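Local coordinates for protein ribulose-bisphosphate carboxylase (Alicyclobacillus acidocaldarius subsp. acidocaldarius, PDB 4NAS) that belongs to the family of RuBisCO large chains, pairing an N-terminal domain with a TIM-barrel domain that binds a calcium ion, at residues B[87-91]-B[121-125]. Residues are numbered along the deposited sequence; the frame is centred on the assembly and turned at random.
With CA (calcium ion), chain L.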
loop_
_atom_site.group_PDB
_atom_site.type_symbol
_atom_site.label_atom_id
_atom_site.label_comp_id
_atom_site.label_asym_id
_atom_site.label_seq_id
_atom_site.Cartn_x
_atom_site.Cartn_y
_atom_site.Cartn_z
ATOM N N LEU B 87 18.515 4.108 -6.234
ATOM C CA LEU B 87 17.336 4.632 -5.548
ATOM C C LEU B 87 17.353 6.159 -5.656
ATOM O O LEU B 87 18.316 6.750 -6.168
ATOM C CB LEU B 87 17.273 4.149 -4.082
ATOM C CG LEU B 87 17.293 2.623 -3.890
ATOM C CD1 LEU B 87 17.150 2.212 -2.423
ATOM C CD2 LEU B 87 16.215 1.942 -4.722
ATOM N N ASN B 88 16.286 6.797 -5.189
ATOM C CA ASN B 88 16.151 8.246 -5.328
ATOM C C ASN B 88 15.641 8.879 -4.044
ATOM O O ASN B 88 15.090 9.964 -4.081
ATOM C CB ASN B 88 15.213 8.612 -6.502
ATOM C CG ASN B 88 13.741 8.243 -6.230
ATOM O OD1 ASN B 88 13.412 7.725 -5.159
ATOM N ND2 ASN B 88 12.858 8.523 -7.191
ATOM N N GLY B 89 15.759 8.157 -2.929
ATOM C CA GLY B 89 15.387 8.689 -1.623
ATOM C C GLY B 89 13.908 8.651 -1.238
ATOM O O GLY B 89 13.475 9.391 -0.342
ATOM N N THR B 90 13.122 7.808 -1.902
ATOM C CA THR B 90 11.696 7.684 -1.576
ATOM C C THR B 90 11.296 6.258 -1.246
ATOM O O THR B 90 11.948 5.293 -1.658
ATOM C CB THR B 90 10.807 8.145 -2.733
ATOM O OG1 THR B 90 11.131 7.377 -3.904
ATOM C CG2 THR B 90 10.999 9.656 -2.989
ATOM N N PHE B 91 10.202 6.116 -0.508
ATOM C CA PHE B 91 9.692 4.777 -0.229
ATOM C C PHE B 91 9.276 4.067 -1.523
ATOM O O PHE B 91 9.456 2.846 -1.650
ATOM C CB PHE B 91 8.522 4.836 0.743
ATOM C CG PHE B 91 8.921 5.265 2.112
ATOM C CD1 PHE B 91 9.385 4.336 3.029
ATOM C CD2 PHE B 91 8.879 6.609 2.469
ATOM C CE1 PHE B 91 9.767 4.734 4.301
ATOM C CE2 PHE B 91 9.258 7.012 3.741
ATOM C CZ PHE B 91 9.700 6.072 4.656
ATOM N N ARG B 121 19.485 8.253 5.990
ATOM C CA ARG B 121 19.485 9.714 6.180
ATOM C C ARG B 121 18.726 10.546 5.136
ATOM O O ARG B 121 18.532 11.737 5.325
ATOM C CB ARG B 121 20.905 10.253 6.388
ATOM C CG ARG B 121 21.508 9.824 7.715
ATOM C CD ARG B 121 22.967 10.266 7.821
ATOM N NE ARG B 121 23.575 9.854 9.083
ATOM C CZ ARG B 121 23.759 10.660 10.128
ATOM N NH1 ARG B 121 24.340 10.202 11.230
ATOM N NH2 ARG B 121 23.373 11.928 10.069
ATOM N N GLN B 122 18.281 9.933 4.045
ATOM C CA GLN B 122 17.476 10.663 3.077
ATOM C C GLN B 122 15.992 10.674 3.474
ATOM O O GLN B 122 15.172 11.346 2.845
ATOM C CB GLN B 122 17.631 10.037 1.691
ATOM C CG GLN B 122 19.014 10.190 1.078
ATOM C CD GLN B 122 19.035 9.620 -0.322
ATOM O OE1 GLN B 122 18.426 10.184 -1.232
ATOM N NE2 GLN B 122 19.692 8.475 -0.495
ATOM N N PHE B 123 15.643 9.915 4.504
ATOM C CA PHE B 123 14.260 9.892 4.976
ATOM C C PHE B 123 14.145 10.831 6.190
ATOM O O PHE B 123 15.144 11.046 6.890
ATOM C CB PHE B 123 13.870 8.471 5.347
ATOM C CG PHE B 123 13.714 7.552 4.172
ATOM C CD1 PHE B 123 12.653 7.706 3.286
ATOM C CD2 PHE B 123 14.624 6.525 3.955
ATOM C CE1 PHE B 123 12.506 6.838 2.200
ATOM C CE2 PHE B 123 14.485 5.652 2.876
ATOM C CZ PHE B 123 13.420 5.810 2.001
ATOM N N PRO B 124 12.941 11.403 6.446
ATOM C CA PRO B 124 12.845 12.438 7.482
ATOM C C PRO B 124 13.002 11.936 8.913
ATOM O O PRO B 124 13.584 12.646 9.720
ATOM C CB PRO B 124 11.424 12.991 7.298
ATOM C CG PRO B 124 10.668 11.856 6.680
ATOM C CD PRO B 124 11.658 11.230 5.738
ATOM N N GLY B 125 12.470 10.770 9.266
ATOM C CA GLY B 125 12.455 10.398 10.679
ATOM C C GLY B 125 11.468 11.262 11.463
ATOM O O GLY B 125 10.905 12.224 10.928
HETATM CA CA CA L . 15.002 14.543 9.982
HETATM O O HOH W 1 16.201 13.460 8.089
HETATM O O HOH W 2 13.537 14.931 12.152
HETATM O O HOH W 3 16.068 12.979 11.608
HETATM O O HOH W 4 17.553 15.506 10.855
HETATM O O HOH W 5 13.342 15.690 8.877
#
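One face of the F91 ring is covered by the F123 ring, whose CE1 stands 3.5 Å above the centre of the F91 plane; in return, CE1 of F91 lies over one face of the F123 ring. The two rings are tilted by 38° with centroids 4.4 Å apart, so this is an oblique aromatic contact. At its edge the F123 ring meets backbone: the N of F91 lies in its plane, 3.6 Å from CE1, and the C of T90 also approaches there. With chi1 of -71°, CG of F123 sits beside its own backbone N, and the ring reaches across to the start of helix 91-99. Phenylalanine suits both buried positions, offering broad apolar surfaces; F91 also packs on Y248 and L291.

At the other end of the contact, the amide of Q122 reaches G89, its OE1 3.4 Å from CA. The positive phi of G89, 82°, is one that glycine adopts readily, and its bare backbone lets that oxygen come close.

The loop is braced from within: OG1 of T90 gives a hydrogen bond of 2.6 Å to OD1 of N88, approaching within the plane of the amide, where a lone pair of OD1 points. T90 itself is the N-cap of helix 91-99, a role suited to its short hydroxyl side chain. F91 N donates a hydrogen bond to OD1 of D249, tying this helix start to helix 248-256.

Beyond F123, the O of P124 coordinates a calcium ion at 2.4 Å, and one of the ion's waters donates to the O of F123. The arrangement is an aromatic contact between the first turn of a capped helix and the loop between helices 117-120 and 129-137, where the N-terminal domain meets barrel helices of a RuBisCO large-chain fold.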